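Local coordinates for leucine aminopeptidase (Fimbriiglobus ruber, PDB 7D1B), which probably acts as a zinc-dependent glutaminyl cyclase of the M28 peptidase family, converting N-terminal glutamine of peptides to pyroglutamate, at residues P149-D155 with H309-P315. Sequence-based numbering, arbitrary orientation.
Sequences PFASAND and HLLSDTP. With ZN (zinc ion), chain B.
Asp155 and His309 meet at a zinc ion, and the residues beside them are consistent with a general principle: a metal site built from a helix start and a loop far apart in the chain is positioned by a second shell. Asp155 OD2 and His309 NE2 each bind the zinc at 2.0 Å; carboxylate and imidazole lie nearly coplanar, 15° apart, with OD2 at the ring edge. Glu188 and a water complete the coordination, giving the single-zinc site expected of a glutaminyl cyclase in the M28 family, while Asp155 OD1 is hydrogen-bonded to His130.

The second shell centres on Asp313. Its CG stands anti to the backbone N (chi1 -178°), which lays the carboxylate against the start of helix 153-167. There Asp313 OD1 accepts the Asn154 N-H at 2.8 Å on its syn side, and also bonds to Tyr305 OH. The backbone contributes too: Ala153 N donates to Asp313 O, 3.0 Å away. Asp313 OD2 serves the metal side, taking a hydrogen bond at 2.7 Å from a water that also donates to Asp155 OD2 and accepts from His309 N. With Asp313 replaced by an alanine, Asn154 N and Tyr305 OH would probably lose their carboxylate partner, and the water, still bonded to Asp155, one of its two acceptors.

The Phe150 ring points CE1 at Leu310 O, 3.2 Å from Phe150 CE1, and CZ touches His309 CA; Ser152 N sits over one face. Farther out, a second water joins Pro149 O, Ala151 N and Leu311 O.

The contact thus ties the N-terminal end of helix 153-167 to the loop between strand 297-300 and helix 320-336, with helix 51-63 packing on Ala153 and Pro315 through Cys62.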
# COMPACT_ATOMS: atom_id res chain seq x y z
N PRO A 149 -10.56 -18.04 8.60
CA PRO A 149 -9.47 -17.05 8.48
C PRO A 149 -9.36 -16.50 7.07
O PRO A 149 -9.38 -17.25 6.08
CB PRO A 149 -8.22 -17.84 8.88
CG PRO A 149 -8.59 -19.28 8.75
CD PRO A 149 -10.07 -19.36 9.02
N PHE A 150 -9.24 -15.18 6.97
CA PHE A 150 -9.18 -14.47 5.70
C PHE A 150 -7.73 -14.04 5.45
O PHE A 150 -7.19 -13.20 6.18
CB PHE A 150 -10.14 -13.28 5.73
CG PHE A 150 -10.03 -12.37 4.54
CD1 PHE A 150 -10.12 -12.85 3.23
CD2 PHE A 150 -9.81 -11.02 4.73
CE1 PHE A 150 -10.00 -11.98 2.13
CE2 PHE A 150 -9.71 -10.14 3.63
CZ PHE A 150 -9.79 -10.64 2.33
N ALA A 151 -7.10 -14.61 4.40
CA ALA A 151 -5.68 -14.39 4.16
C ALA A 151 -5.39 -13.05 3.50
O ALA A 151 -4.27 -12.55 3.64
CB ALA A 151 -5.14 -15.50 3.24
N SER A 152 -6.33 -12.49 2.76
CA SER A 152 -6.17 -11.13 2.23
C SER A 152 -4.89 -10.98 1.39
O SER A 152 -4.20 -9.97 1.49
CB SER A 152 -6.18 -10.13 3.40
OG SER A 152 -6.43 -8.82 2.97
N ALA A 153 -4.57 -11.97 0.54
CA ALA A 153 -3.26 -11.97 -0.11
C ALA A 153 -3.04 -10.74 -0.99
O ALA A 153 -1.94 -10.17 -1.00
CB ALA A 153 -3.08 -13.22 -0.95
N ASN A 154 -4.04 -10.34 -1.77
CA ASN A 154 -3.91 -9.22 -2.70
C ASN A 154 -4.36 -7.90 -2.08
O ASN A 154 -4.52 -6.91 -2.80
CB ASN A 154 -4.73 -9.51 -3.96
CG ASN A 154 -4.36 -8.61 -5.14
OD1 ASN A 154 -3.20 -8.21 -5.31
ND2 ASN A 154 -5.36 -8.31 -5.97
N ASP A 155 -4.59 -7.86 -0.78
CA ASP A 155 -5.30 -6.76 -0.14
C ASP A 155 -4.47 -6.37 1.08
O ASP A 155 -4.57 -6.98 2.15
CB ASP A 155 -6.70 -7.26 0.17
CG ASP A 155 -7.61 -6.20 0.74
OD1 ASP A 155 -7.16 -5.10 1.12
OD2 ASP A 155 -8.85 -6.50 0.85
N HIS A 309 -12.31 -9.66 -0.85
CA HIS A 309 -13.04 -10.01 0.37
C HIS A 309 -13.70 -11.39 0.28
O HIS A 309 -14.73 -11.63 0.92
CB HIS A 309 -14.00 -8.89 0.78
CG HIS A 309 -13.28 -7.63 1.14
ND1 HIS A 309 -13.91 -6.44 1.42
CD2 HIS A 309 -11.95 -7.40 1.29
CE1 HIS A 309 -12.99 -5.52 1.68
NE2 HIS A 309 -11.79 -6.08 1.64
N LEU A 310 -13.07 -12.30 -0.47
CA LEU A 310 -13.44 -13.71 -0.50
C LEU A 310 -12.31 -14.54 0.09
O LEU A 310 -11.14 -14.15 0.06
CB LEU A 310 -13.72 -14.21 -1.93
CG LEU A 310 -14.89 -13.51 -2.62
CD1 LEU A 310 -15.05 -14.03 -4.06
CD2 LEU A 310 -16.19 -13.71 -1.85
N LEU A 311 -12.66 -15.73 0.60
CA LEU A 311 -11.65 -16.62 1.16
C LEU A 311 -10.64 -17.06 0.12
O LEU A 311 -9.54 -17.50 0.49
CB LEU A 311 -12.31 -17.84 1.80
CG LEU A 311 -13.14 -17.50 3.03
CD1 LEU A 311 -13.97 -18.70 3.45
CD2 LEU A 311 -12.24 -17.05 4.18
N SER A 312 -10.98 -16.95 -1.16
CA SER A 312 -10.08 -17.28 -2.26
C SER A 312 -9.04 -16.19 -2.55
O SER A 312 -8.27 -16.34 -3.50
CB SER A 312 -10.91 -17.61 -3.50
OG SER A 312 -11.85 -16.58 -3.74
N ASP A 313 -8.97 -15.12 -1.76
CA ASP A 313 -7.91 -14.12 -1.91
C ASP A 313 -6.65 -14.65 -1.22
O ASP A 313 -6.32 -14.28 -0.09
CB ASP A 313 -8.36 -12.78 -1.32
CG ASP A 313 -7.33 -11.68 -1.48
OD1 ASP A 313 -6.38 -11.85 -2.28
OD2 ASP A 313 -7.46 -10.63 -0.79
N THR A 314 -5.95 -15.54 -1.92
CA THR A 314 -4.85 -16.32 -1.37
C THR A 314 -3.61 -16.14 -2.23
O THR A 314 -3.68 -15.59 -3.34
CB THR A 314 -5.27 -17.80 -1.32
OG1 THR A 314 -5.76 -18.20 -2.60
CG2 THR A 314 -6.35 -18.01 -0.27
N PRO A 315 -2.44 -16.59 -1.75
CA PRO A 315 -1.19 -16.30 -2.49
C PRO A 315 -1.16 -16.81 -3.91
O PRO A 315 -0.46 -16.23 -4.75
CB PRO A 315 -0.11 -16.94 -1.61
CG PRO A 315 -0.67 -16.80 -0.23
CD PRO A 315 -2.15 -17.11 -0.40
ZN ZN B . -9.98 -5.17 1.74
O HOH W 1 -8.52 -16.88 3.07
O HOH W 2 -9.57 -8.89 -0.69
O HOH W 3 -10.20 -3.69 0.26